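Local coordinates for ADP-dependent L-serine kinase SerK (Thermococcus kodakarensis KOD1, PDB 5X0J), which phosphorylates free L-serine with ADP, giving O-phospho-L-serine and AMP in the first step of cysteine biosynthesis from serine, at residues G137-A142 with S148-G153; P104-D109 with F141-E146; E112-L117 with L122-D127. The protein carries 1 engineered substitution. All blocks are in the same frame, centred on the assembly; numbering follows the deposited sequence.

Contact 1: G137-A142 with S148-G153; sequences GEIAFA and SFAIPG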
ATOM      1  N   GLY A 137      -6.505  17.108   0.841  1.00 15.28           N
ATOM      2  CA  GLY A 137      -5.511  16.866   1.883  1.00 15.38           C
ATOM      3  C   GLY A 137      -5.796  17.562   3.200  1.00 15.28           C
ATOM      4  O   GLY A 137      -4.913  17.696   4.036  1.00 15.79           O
ATOM      5  N   GLU A 138      -7.042  17.970   3.409  1.00 14.94           N
ATOM      6  CA  GLU A 138      -7.421  18.758   4.586  1.00 14.86           C
ATOM      7  C   GLU A 138      -7.729  17.904   5.804  1.00 14.19           C
ATOM      8  O   GLU A 138      -7.732  18.411   6.927  1.00 14.64           O
ATOM      9  CB  GLU A 138      -8.635  19.624   4.252  1.00 15.23           C
ATOM     10  CG  GLU A 138      -8.302  20.725   3.257  1.00 16.05           C
ATOM     11  CD  GLU A 138      -9.515  21.368   2.621  1.00 16.57           C
ATOM     12  OE1 GLU A 138     -10.659  20.996   2.946  1.00 17.04           O
ATOM     13  OE2 GLU A 138      -9.320  22.258   1.768  1.00 17.68           O
ATOM     14  N   ILE A 139      -8.039  16.631   5.579  1.00 13.50           N
ATOM     15  CA  ILE A 139      -8.329  15.660   6.626  1.00 13.10           C
ATOM     16  C   ILE A 139      -7.540  14.381   6.342  1.00 12.81           C
ATOM     17  O   ILE A 139      -7.011  14.217   5.238  1.00 13.19           O
ATOM     18  CB  ILE A 139      -9.847  15.365   6.706  1.00 13.04           C
ATOM     19  CG1 ILE A 139     -10.402  14.810   5.389  1.00 13.09           C
ATOM     20  CG2 ILE A 139     -10.611  16.632   7.082  1.00 13.32           C
ATOM     21  CD1 ILE A 139     -11.861  14.411   5.477  1.00 13.10           C
ATOM     22  N   ALA A 140      -7.475  13.490   7.329  1.00 12.31           N
ATOM     23  CA  ALA A 140      -6.681  12.259   7.206  1.00 12.16           C
ATOM     24  C   ALA A 140      -7.323  11.305   6.195  1.00 11.84           C
ATOM     25  O   ALA A 140      -6.655  10.783   5.302  1.00 11.79           O
ATOM     26  CB  ALA A 140      -6.552  11.588   8.561  1.00 12.14           C
ATOM     27  N   PHE A 141      -8.623  11.082   6.346  1.00 11.68           N
ATOM     28  CA  PHE A 141      -9.386  10.238   5.438  1.00 11.65           C
ATOM     29  C   PHE A 141     -10.840  10.691   5.427  1.00 11.75           C
ATOM     30  O   PHE A 141     -11.346  11.174   6.447  1.00 11.86           O
ATOM     31  CB  PHE A 141      -9.423   8.778   5.922  1.00 11.75           C
ATOM     32  CG  PHE A 141      -8.206   7.940   5.610  1.00 11.80           C
ATOM     33  CD1 PHE A 141      -7.903   7.548   4.304  1.00 11.78           C
ATOM     34  CD2 PHE A 141      -7.422   7.444   6.645  1.00 11.87           C
ATOM     35  CE1 PHE A 141      -6.817   6.715   4.044  1.00 11.80           C
ATOM     36  CE2 PHE A 141      -6.329   6.636   6.381  1.00 11.88           C
ATOM     37  CZ  PHE A 141      -6.031   6.262   5.089  1.00 11.92           C
ATOM     38  N   ALA A 142     -11.506  10.502   4.294  1.00 11.81           N
ATOM     39  CA  ALA A 142     -12.971  10.488   4.226  1.00 12.06           C
ATOM     40  C   ALA A 142     -13.415   9.037   4.221  1.00 12.26           C
ATOM     41  O   ALA A 142     -12.915   8.249   3.421  1.00 12.56           O
ATOM     42  CB  ALA A 142     -13.472  11.198   2.980  1.00 12.22           C
ATOM     43  N   SER A 148     -21.285   9.426   4.859  1.00 15.87           N
ATOM     44  CA  SER A 148     -20.044  10.153   4.609  1.00 15.08           C
ATOM     45  C   SER A 148     -19.514  10.754   5.901  1.00 14.55           C
ATOM     46  O   SER A 148     -20.198  11.535   6.549  1.00 14.35           O
ATOM     47  CB  SER A 148     -20.300  11.268   3.601  1.00 15.28           C
ATOM     48  OG  SER A 148     -19.160  12.091   3.445  1.00 15.14           O
ATOM     49  N   PHE A 149     -18.286  10.401   6.270  1.00 14.05           N
ATOM     50  CA  PHE A 149     -17.656  10.921   7.483  1.00 14.06           C
ATOM     51  C   PHE A 149     -16.273  11.469   7.199  1.00 13.49           C
ATOM     52  O   PHE A 149     -15.520  10.887   6.403  1.00 13.38           O
ATOM     53  CB  PHE A 149     -17.488   9.831   8.549  1.00 14.24           C
ATOM     54  CG  PHE A 149     -18.746   9.086   8.883  1.00 14.84           C
ATOM     55  CD1 PHE A 149     -19.121   7.974   8.140  1.00 15.22           C
ATOM     56  CD2 PHE A 149     -19.550   9.481   9.955  1.00 15.33           C
ATOM     57  CE1 PHE A 149     -20.272   7.265   8.447  1.00 15.74           C
ATOM     58  CE2 PHE A 149     -20.712   8.777  10.259  1.00 15.80           C
ATOM     59  CZ  PHE A 149     -21.064   7.669   9.507  1.00 15.96           C
ATOM     60  N   ALA A 150     -15.924  12.553   7.880  1.00 13.27           N
ATOM     61  CA  ALA A 150     -14.571  13.070   7.903  1.00 13.12           C
ATOM     62  C   ALA A 150     -13.834  12.516   9.112  1.00 12.91           C
ATOM     63  O   ALA A 150     -14.388  12.481  10.215  1.00 13.23           O
ATOM     64  CB  ALA A 150     -14.598  14.580   7.972  1.00 13.18           C
ATOM     65  N   ILE A 151     -12.590  12.083   8.892  1.00 12.63           N
ATOM     66  CA  ILE A 151     -11.655  11.754   9.971  1.00 12.61           C
ATOM     67  C   ILE A 151     -10.568  12.831   9.934  1.00 12.88           C
ATOM     68  O   ILE A 151      -9.677  12.782   9.097  1.00 12.71           O
ATOM     69  CB  ILE A 151     -11.069  10.337   9.804  1.00 12.44           C
ATOM     70  CG1 ILE A 151     -12.213   9.317   9.848  1.00 12.51           C
ATOM     71  CG2 ILE A 151     -10.030  10.068  10.892  1.00 12.45           C
ATOM     72  CD1 ILE A 151     -11.844   7.915   9.410  1.00 12.51           C
ATOM     73  N   PRO A 152     -10.669  13.851  10.818  1.00 13.20           N
ATOM     74  CA  PRO A 152      -9.704  14.945  10.827  1.00 13.49           C
ATOM     75  C   PRO A 152      -8.289  14.462  11.101  1.00 13.48           C
ATOM     76  O   PRO A 152      -8.095  13.403  11.715  1.00 13.64           O
ATOM     77  CB  PRO A 152     -10.188  15.842  11.972  1.00 13.85           C
ATOM     78  CG  PRO A 152     -11.608  15.489  12.160  1.00 14.01           C
ATOM     79  CD  PRO A 152     -11.765  14.070  11.779  1.00 13.61           C
ATOM     80  N   GLY A 153      -7.326  15.253  10.657  1.00 13.63           N
ATOM     81  CA  GLY A 153      -5.934  15.053  11.006  1.00 13.90           C
ATOM     82  C   GLY A 153      -5.036  14.910   9.796  1.00 14.14           C
ATOM     83  O   GLY A 153      -5.327  15.417   8.698  1.00 14.30           O
TER
HETATM   84  O   HOH W   1      -4.052  16.649   6.526  1.00 24.98           O
HETATM   85  O   HOH W   2      -8.062  17.906   9.617  1.00 15.89           O
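Ala140 and Phe141 both face Ile151 across a beta hairpin, and this two-against-one match is a classic beta bulge. Ile151 O takes two amide groups: Ala140 N at 2.9 Å and, weakly, Phe141 N at 3.4 Å. Ile151 N returns a bond to Phe141 O at 2.9 Å, and the pairing then runs on in antiparallel register to Ala142 and Ala150.

Ile139 is the bump, and the small Ala150 gives the hollow it fills. The CG1 branch of Ile139 has chi1 at 59°, and the extended chain puts Ile139 CD1 3.7 Å from Ala150 CB. Ile139 CB lies against Ile151 O and Pro152 CA. On the sheet face of Phe141 and Ile151 the touch is slighter. Phe141 CB meets Ile151 CD1, while the phenyl ring leads away to helix 155-170, whose Val161 touches both side chains. On the face of Ala142 and Ala150, Ala142 lies against helix 130-135.

Beyond the strands, Gly137 closes helix 130-135 in a Schellman motif. Two waters span the open end of the hairpin: one donates to Gly137 O and Gly153 O, and the other links Glu138 O to Gly153 N, which lies 2.9 Å from the water oxygen.

Contact 2: P104-D109 with F141-E146; sequences PAFKGD and FALVGE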
ATOM      1  N   PRO A 104      -7.893   2.312   1.341  1.00 12.22           N
ATOM      2  CA  PRO A 104      -8.383   1.199   2.151  1.00 12.40           C
ATOM      3  C   PRO A 104      -9.894   1.104   2.024  1.00 12.68           C
ATOM      4  O   PRO A 104     -10.565   2.138   1.931  1.00 12.69           O
ATOM      5  CB  PRO A 104      -7.988   1.577   3.589  1.00 12.32           C
ATOM      6  CG  PRO A 104      -7.062   2.735   3.477  1.00 12.27           C
ATOM      7  CD  PRO A 104      -7.303   3.388   2.165  1.00 12.34           C
ATOM      8  N   ALA A 105     -10.419  -0.114   2.049  1.00 13.12           N
ATOM      9  CA  ALA A 105     -11.864  -0.348   1.949  1.00 13.42           C
ATOM     10  C   ALA A 105     -12.216  -1.592   2.726  1.00 13.90           C
ATOM     11  O   ALA A 105     -11.369  -2.445   2.959  1.00 13.80           O
ATOM     12  CB  ALA A 105     -12.286  -0.504   0.500  1.00 13.70           C
ATOM     13  N   PHE A 106     -13.479  -1.714   3.113  1.00 14.35           N
ATOM     14  CA  PHE A 106     -13.897  -2.901   3.834  1.00 14.90           C
ATOM     15  C   PHE A 106     -15.286  -3.371   3.488  1.00 15.74           C
ATOM     16  O   PHE A 106     -16.162  -2.567   3.121  1.00 15.68           O
ATOM     17  CB  PHE A 106     -13.760  -2.735   5.356  1.00 14.89           C
ATOM     18  CG  PHE A 106     -14.670  -1.702   5.964  1.00 14.95           C
ATOM     19  CD1 PHE A 106     -15.962  -2.034   6.364  1.00 15.12           C
ATOM     20  CD2 PHE A 106     -14.225  -0.411   6.176  1.00 14.67           C
ATOM     21  CE1 PHE A 106     -16.796  -1.081   6.939  1.00 15.39           C
ATOM     22  CE2 PHE A 106     -15.052   0.542   6.752  1.00 14.88           C
ATOM     23  CZ  PHE A 106     -16.340   0.205   7.137  1.00 15.09           C
ATOM     24  N   LYS A 107     -15.454  -4.684   3.617  1.00 16.67           N
ATOM     25  CA  LYS A 107     -16.753  -5.314   3.733  1.00 17.64           C
ATOM     26  C   LYS A 107     -16.893  -5.648   5.216  1.00 17.62           C
ATOM     27  O   LYS A 107     -16.077  -6.384   5.777  1.00 17.22           O
ATOM     28  CB  LYS A 107     -16.825  -6.577   2.870  1.00 18.59           C
ATOM     29  CG  LYS A 107     -18.176  -7.270   2.860  1.00 19.68           C
ATOM     30  CD  LYS A 107     -19.211  -6.527   2.027  1.00 20.61           C
ATOM     31  CE  LYS A 107     -20.612  -7.038   2.328  1.00 21.84           C
ATOM     32  NZ  LYS A 107     -21.663  -6.243   1.649  1.00 22.53           N
ATOM     33  N   GLY A 108     -17.918  -5.082   5.846  1.00 18.04           N
ATOM     34  CA  GLY A 108     -18.174  -5.288   7.267  1.00 18.78           C
ATOM     35  C   GLY A 108     -19.065  -4.215   7.844  1.00 19.29           C
ATOM     36  O   GLY A 108     -19.624  -3.388   7.110  1.00 19.60           O
ATOM     37  N   ASP A 109     -19.198  -4.226   9.168  1.00 20.03           N
ATOM     38  CA  ASP A 109     -20.150  -3.351   9.840  1.00 20.85           C
ATOM     39  C   ASP A 109     -19.551  -1.969  10.117  1.00 20.05           C
ATOM     40  O   ASP A 109     -18.595  -1.853  10.896  1.00 19.60           O
ATOM     41  CB  ASP A 109     -20.623  -3.959  11.151  1.00 22.06           C
ATOM     42  CG  ASP A 109     -21.682  -3.107  11.810  1.00 23.15           C
ATOM     43  OD1 ASP A 109     -22.797  -3.020  11.261  1.00 24.78           O
ATOM     44  OD2 ASP A 109     -21.400  -2.489  12.846  1.00 24.20           O
ATOM     45  N   PHE A 141      -8.623  11.082   6.346  1.00 11.68           N
ATOM     46  CA  PHE A 141      -9.386  10.238   5.438  1.00 11.65           C
ATOM     47  C   PHE A 141     -10.840  10.691   5.427  1.00 11.75           C
ATOM     48  O   PHE A 141     -11.346  11.174   6.447  1.00 11.86           O
ATOM     49  CB  PHE A 141      -9.423   8.778   5.922  1.00 11.75           C
ATOM     50  CG  PHE A 141      -8.206   7.940   5.610  1.00 11.80           C
ATOM     51  CD1 PHE A 141      -7.903   7.548   4.304  1.00 11.78           C
ATOM     52  CD2 PHE A 141      -7.422   7.444   6.645  1.00 11.87           C
ATOM     53  CE1 PHE A 141      -6.817   6.715   4.044  1.00 11.80           C
ATOM     54  CE2 PHE A 141      -6.329   6.636   6.381  1.00 11.88           C
ATOM     55  CZ  PHE A 141      -6.031   6.262   5.089  1.00 11.92           C
ATOM     56  N   ALA A 142     -11.506  10.502   4.294  1.00 11.81           N
ATOM     57  CA  ALA A 142     -12.971  10.488   4.226  1.00 12.06           C
ATOM     58  C   ALA A 142     -13.415   9.037   4.221  1.00 12.26           C
ATOM     59  O   ALA A 142     -12.915   8.249   3.421  1.00 12.56           O
ATOM     60  CB  ALA A 142     -13.472  11.198   2.980  1.00 12.22           C
ATOM     61  N   LEU A 143     -14.339   8.695   5.109  1.00 12.52           N
ATOM     62  CA  LEU A 143     -14.937   7.362   5.166  1.00 12.89           C
ATOM     63  C   LEU A 143     -16.282   7.450   4.475  1.00 13.32           C
ATOM     64  O   LEU A 143     -17.203   8.086   5.005  1.00 13.50           O
ATOM     65  CB  LEU A 143     -15.085   6.935   6.627  1.00 13.07           C
ATOM     66  CG  LEU A 143     -15.890   5.678   6.934  1.00 13.34           C
ATOM     67  CD1 LEU A 143     -15.312   4.485   6.194  1.00 13.34           C
ATOM     68  CD2 LEU A 143     -15.887   5.434   8.431  1.00 13.47           C
ATOM     69  N   VAL A 144     -16.386   6.873   3.281  1.00 13.86           N
ATOM     70  CA  VAL A 144     -17.533   7.108   2.416  1.00 14.80           C
ATOM     71  C   VAL A 144     -18.139   5.824   1.879  1.00 15.43           C
ATOM     72  O   VAL A 144     -17.441   4.880   1.511  1.00 15.07           O
ATOM     73  CB  VAL A 144     -17.197   8.094   1.271  1.00 15.14           C
ATOM     74  CG1 VAL A 144     -16.789   9.440   1.841  1.00 15.24           C
ATOM     75  CG2 VAL A 144     -16.124   7.552   0.341  1.00 15.42           C
ATOM     76  N   GLY A 145     -19.466   5.800   1.903  1.00 16.47           N
ATOM     77  CA  GLY A 145     -20.260   4.744   1.300  1.00 17.49           C
ATOM     78  C   GLY A 145     -21.683   5.255   1.250  1.00 18.40           C
ATOM     79  O   GLY A 145     -21.935   6.297   0.647  1.00 19.20           O
ATOM     80  N   GLU A 146     -22.596   4.556   1.921  1.00 18.97           N
ATOM     81  CA  GLU A 146     -23.972   5.047   2.070  1.00 19.69           C
ATOM     82  C   GLU A 146     -23.938   6.395   2.784  1.00 19.50           C
ATOM     83  O   GLU A 146     -24.598   7.355   2.363  1.00 20.91           O
ATOM     84  CB  GLU A 146     -24.820   4.042   2.859  1.00 20.10           C
ATOM     85  CG  GLU A 146     -26.299   4.375   2.904  1.00 20.91           C
TER
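Phe141 begins the contact, its ring reaching Pro104 of strand 98-107. The two side chains approach from opposite directions. Phe141 CE1 is 3.9 Å from Pro104 CD, and Phe141 CZ is 4.0 Å from Pro104 CG. The far end of the phenyl ring therefore rests on two neighbouring carbons of the proline ring. Pro104 CD meets the phenyl ring obliquely. Arg200 touches both Pro104 and Phe141, and Leu165 of helix 155-170 packs on the proline.

Strands 98-107 and 141-144 belong to one antiparallel sheet of the SerK C-terminal region, but they are not neighbours in it. Strand 196-199 pairs with both of them, and its Phe198 touches both Phe106 and Leu143. No hydrogen bond joins 104-109 to 141-146, and apolar side chains alone bridge the gap. The contact is small, with 116 Å² buried on both sides summed, but all four residues that touch are buried in the protein. Pro104 is near the substrate site: its side chain is about 6 Å from that of Trp102, which binds O-phospho-L-serine.

Two residues on from Phe141, Leu143 makes the second touch. Its CG is anti to the backbone N (chi1 170°), and this sets the CD1 branch against the Phe106 ring. The leucine and phenylalanine side chains cross at about a right angle. With chi1 at 66°, the Phe106 ring is turned back over its own backbone, and Gly108 N lies at the ring edge, in the ring plane. Leu143 CD1 approaches this ring obliquely and meets it at one carbon, Phe106 CE2, 4.0 Å away.

Contact 3: E112-L117 with L122-D127; sequences EVVERL and LEVIED
Leu122 N donates to Leu117 O at 3.2 Å, joining helix 110-119 to the chain that leaves it. Residues 112-117 are helical, with Arg116 N bonded to Glu112 O and Leu117 N to Val113 O. Residues 122-124 are extended and lead into the short strand 125-126. The backbones are closest at Leu117 and Leu122, with CA atoms 5.6 Å apart. They have separated to 6.9 Å between the CA atoms of Val114 and Val124.

The chain reverses after helix 110-119 and runs back as an extended segment along the side of the helix. It forms an alpha-to-beta connection into strand 125-126 and lays its hydrophobic residues against the side it has just left. Strand 125-126 then pairs with strand 148-151 at the edge of the antiparallel sheet.

The side chains fill the fork between the two segments. Leu122 rests its CB over Leu117 O at 3.4 Å. Leu122 CD1 reaches Leu117 CD2, 3.7 Å away. The two leucines cross obliquely.

Val124 points toward the helix and divides its two methyls between successive turns. Val124 CG2 lies 4.0 Å from Leu117 CB and also nears Leu117 CD1, the two side chains meeting at about a right angle. Val124 CG1, anti to the backbone N (chi1 -178°), meets both methyls of Val114, with Val114 CG1 at 4.1 Å. Further cover comes from outside: Leu122 touches Val161 of helix 155-170 and Ile151, and Val124 touches Phe149.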
ATOM      1  N   GLU A 112     -19.318  -0.896  13.931  1.00 20.92           N
ATOM      2  CA  GLU A 112     -18.198  -1.562  14.598  1.00 20.95           C
ATOM      3  C   GLU A 112     -16.850  -0.906  14.259  1.00 19.10           C
ATOM      4  O   GLU A 112     -16.018  -0.697  15.145  1.00 18.39           O
ATOM      5  CB  GLU A 112     -18.158  -3.040  14.211  1.00 22.61           C
ATOM      6  CG  GLU A 112     -17.266  -3.894  15.090  1.00 24.37           C
ATOM      7  CD  GLU A 112     -17.417  -5.382  14.812  1.00 26.05           C
ATOM      8  OE1 GLU A 112     -17.766  -5.768  13.664  1.00 28.22           O
ATOM      9  OE2 GLU A 112     -17.194  -6.166  15.747  1.00 28.31           O
ATOM     10  N   VAL A 113     -16.644  -0.599  12.980  1.00 17.64           N
ATOM     11  CA  VAL A 113     -15.424   0.086  12.532  1.00 16.63           C
ATOM     12  C   VAL A 113     -15.343   1.478  13.180  1.00 16.12           C
ATOM     13  O   VAL A 113     -14.317   1.832  13.760  1.00 15.61           O
ATOM     14  CB  VAL A 113     -15.329   0.156  10.981  1.00 16.02           C
ATOM     15  CG1 VAL A 113     -14.141   1.001  10.528  1.00 15.63           C
ATOM     16  CG2 VAL A 113     -15.204  -1.246  10.387  1.00 16.10           C
ATOM     17  N   VAL A 114     -16.434   2.241  13.128  1.00 16.06           N
ATOM     18  CA  VAL A 114     -16.455   3.588  13.726  1.00 16.17           C
ATOM     19  C   VAL A 114     -16.141   3.555  15.231  1.00 16.43           C
ATOM     20  O   VAL A 114     -15.348   4.370  15.724  1.00 16.22           O
ATOM     21  CB  VAL A 114     -17.788   4.314  13.433  1.00 16.36           C
ATOM     22  CG1 VAL A 114     -17.900   5.616  14.232  1.00 16.40           C
ATOM     23  CG2 VAL A 114     -17.916   4.598  11.945  1.00 16.40           C
ATOM     24  N   GLU A 115     -16.753   2.622  15.958  1.00 17.11           N
ATOM     25  CA  GLU A 115     -16.506   2.402  17.396  0.50 17.48           C
ATOM     26  C   GLU A 115     -15.022   2.176  17.672  1.00 17.10           C
ATOM     27  O   GLU A 115     -14.434   2.742  18.602  1.00 17.27           O
ATOM     28  CB  GLU A 115     -17.319   1.182  17.881  0.50 18.29           C
ATOM     29  CG  GLU A 115     -17.108   0.758  19.330  0.50 19.09           C
ATOM     30  CD  GLU A 115     -18.068  -0.340  19.764  0.50 19.89           C
ATOM     31  OE1 GLU A 115     -18.248  -1.319  19.004  0.50 20.66           O
ATOM     32  OE2 GLU A 115     -18.630  -0.231  20.873  0.50 20.55           O
ATOM     33  N   ARG A 116     -14.418   1.303  16.862  1.00 16.53           N
ATOM     34  CA  ARG A 116     -12.985   0.997  17.017  1.00 16.21           C
ATOM     35  C   ARG A 116     -12.100   2.193  16.668  1.00 15.05           C
ATOM     36  O   ARG A 116     -11.097   2.433  17.341  1.00 14.78           O
ATOM     37  CB  ARG A 116     -12.570  -0.237  16.198  1.00 16.78           C
ATOM     38  CG  ARG A 116     -12.988  -1.565  16.816  1.00 17.92           C
ATOM     39  CD  ARG A 116     -12.106  -1.952  17.996  1.00 18.92           C
ATOM     40  NE  ARG A 116     -10.786  -2.442  17.598  1.00 19.51           N
ATOM     41  CZ  ARG A 116     -10.520  -3.677  17.167  1.00 19.85           C
ATOM     42  NH1 ARG A 116     -11.479  -4.583  17.061  1.00 20.12           N
ATOM     43  NH2 ARG A 116      -9.274  -4.003  16.832  1.00 20.48           N
ATOM     44  N   LEU A 117     -12.455   2.934  15.624  1.00 14.41           N
ATOM     45  CA  LEU A 117     -11.741   4.173  15.295  1.00 13.85           C
ATOM     46  C   LEU A 117     -11.803   5.189  16.448  1.00 13.91           C
ATOM     47  O   LEU A 117     -10.780   5.761  16.842  1.00 13.65           O
ATOM     48  CB  LEU A 117     -12.300   4.786  14.013  1.00 13.71           C
ATOM     49  CG  LEU A 117     -12.059   3.990  12.724  1.00 13.51           C
ATOM     50  CD1 LEU A 117     -12.832   4.652  11.597  1.00 13.63           C
ATOM     51  CD2 LEU A 117     -10.577   3.891  12.362  1.00 13.50           C
ATOM     52  N   LEU A 122      -9.571   8.648  17.444  1.00 14.07           N
ATOM     53  CA  LEU A 122      -9.914   9.403  16.250  1.00 13.84           C
ATOM     54  C   LEU A 122     -11.276  10.036  16.373  1.00 14.03           C
ATOM     55  O   LEU A 122     -12.138   9.543  17.103  1.00 14.21           O
ATOM     56  CB  LEU A 122      -9.932   8.484  15.037  1.00 13.55           C
ATOM     57  CG  LEU A 122      -8.556   7.921  14.697  1.00 13.54           C
ATOM     58  CD1 LEU A 122      -8.690   6.674  13.866  1.00 13.54           C
ATOM     59  CD2 LEU A 122      -7.737   8.965  13.956  1.00 13.34           C
ATOM     60  N   GLU A 123     -11.464  11.127  15.643  1.00 14.06           N
ATOM     61  CA  GLU A 123     -12.783  11.704  15.439  1.00 14.35           C
ATOM     62  C   GLU A 123     -13.362  11.173  14.142  1.00 14.16           C
ATOM     63  O   GLU A 123     -12.633  10.999  13.162  1.00 14.06           O
ATOM     64  CB  GLU A 123     -12.705  13.218  15.414  1.00 14.84           C
ATOM     65  CG  GLU A 123     -12.204  13.824  16.713  1.00 15.43           C
ATOM     66  CD  GLU A 123     -12.099  15.324  16.628  1.00 15.99           C
ATOM     67  OE1 GLU A 123     -13.122  15.991  16.851  1.00 17.02           O
ATOM     68  OE2 GLU A 123     -11.001  15.834  16.344  1.00 16.90           O
ATOM     69  N   VAL A 124     -14.659  10.870  14.146  1.00 14.00           N
ATOM     70  CA  VAL A 124     -15.359  10.386  12.952  1.00 14.10           C
ATOM     71  C   VAL A 124     -16.645  11.204  12.876  1.00 14.24           C
ATOM     72  O   VAL A 124     -17.576  10.978  13.635  1.00 14.46           O
ATOM     73  CB  VAL A 124     -15.635   8.869  13.025  1.00 14.49           C
ATOM     74  CG1 VAL A 124     -16.311   8.392  11.740  1.00 14.67           C
ATOM     75  CG2 VAL A 124     -14.344   8.098  13.314  1.00 14.47           C
ATOM     76  N   ILE A 125     -16.649  12.192  11.985  1.00 13.82           N
ATOM     77  CA  ILE A 125     -17.647  13.254  11.994  1.00 14.06           C
ATOM     78  C   ILE A 125     -18.472  13.171  10.726  1.00 14.15           C
ATOM     79  O   ILE A 125     -17.928  13.295   9.627  1.00 13.72           O
ATOM     80  CB  ILE A 125     -16.961  14.623  12.097  1.00 14.12           C
ATOM     81  CG1 ILE A 125     -16.205  14.718  13.424  1.00 14.34           C
ATOM     82  CG2 ILE A 125     -17.986  15.749  11.969  1.00 14.37           C
ATOM     83  CD1 ILE A 125     -15.242  15.876  13.494  1.00 14.35           C
ATOM     84  N   GLU A 126     -19.788  12.992  10.859  1.00 14.55           N
ATOM     85  CA  GLU A 126     -20.633  12.941   9.675  1.00 14.95           C
ATOM     86  C   GLU A 126     -20.547  14.284   8.956  1.00 14.58           C
ATOM     87  O   GLU A 126     -20.685  15.341   9.568  1.00 14.58           O
ATOM     88  CB  GLU A 126     -22.079  12.587  10.012  1.00 16.17           C
ATOM     89  CG  GLU A 126     -22.861  12.136   8.794  1.00 17.33           C
ATOM     90  CD  GLU A 126     -24.224  11.576   9.131  1.00 18.61           C
ATOM     91  OE1 GLU A 126     -24.763  11.934  10.200  1.00 20.05           O
ATOM     92  OE2 GLU A 126     -24.747  10.778   8.319  1.00 19.95           O
ATOM     93  N   ASP A 127     -20.295  14.239   7.652  1.00 14.03           N
ATOM     94  CA  ASP A 127     -19.857  15.419   6.912  1.00 13.98           C
ATOM     95  C   ASP A 127     -20.018  15.154   5.420  1.00 14.18           C
ATOM     96  O   ASP A 127     -19.256  14.367   4.845  1.00 13.97           O
ATOM     97  CB  ASP A 127     -18.391  15.716   7.268  1.00 13.54           C
ATOM     98  CG  ASP A 127     -17.842  16.969   6.607  1.00 13.59           C
ATOM     99  OD1 ASP A 127     -18.487  17.532   5.696  1.00 13.70           O
ATOM    100  OD2 ASP A 127     -16.725  17.379   6.998  1.00 13.52           O
TER

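The three contacts lie on the same side of the chain's centre, in the SerK C-terminal region, about 11 to 12 Å apart, centre to centre. Contact 3 is nested in the long connection that contact 2 closes, and contact 1 follows contact 3 along the chain. Contacts 1 and 2 share Phe141 and Ala142 on strand 141-144. Strand 148-151 pairs with 141-144 on one side and with 125-126 of contact 3 on the other, where Ala150 N lies 2.8 Å from Ile125 O. Helix 110-119 follows strand 98-107, and its Val113 packs on Phe106. Together the three contacts join the hairpin, the helix and strand 98-107, which carries Trp102 of the phosphoserine site.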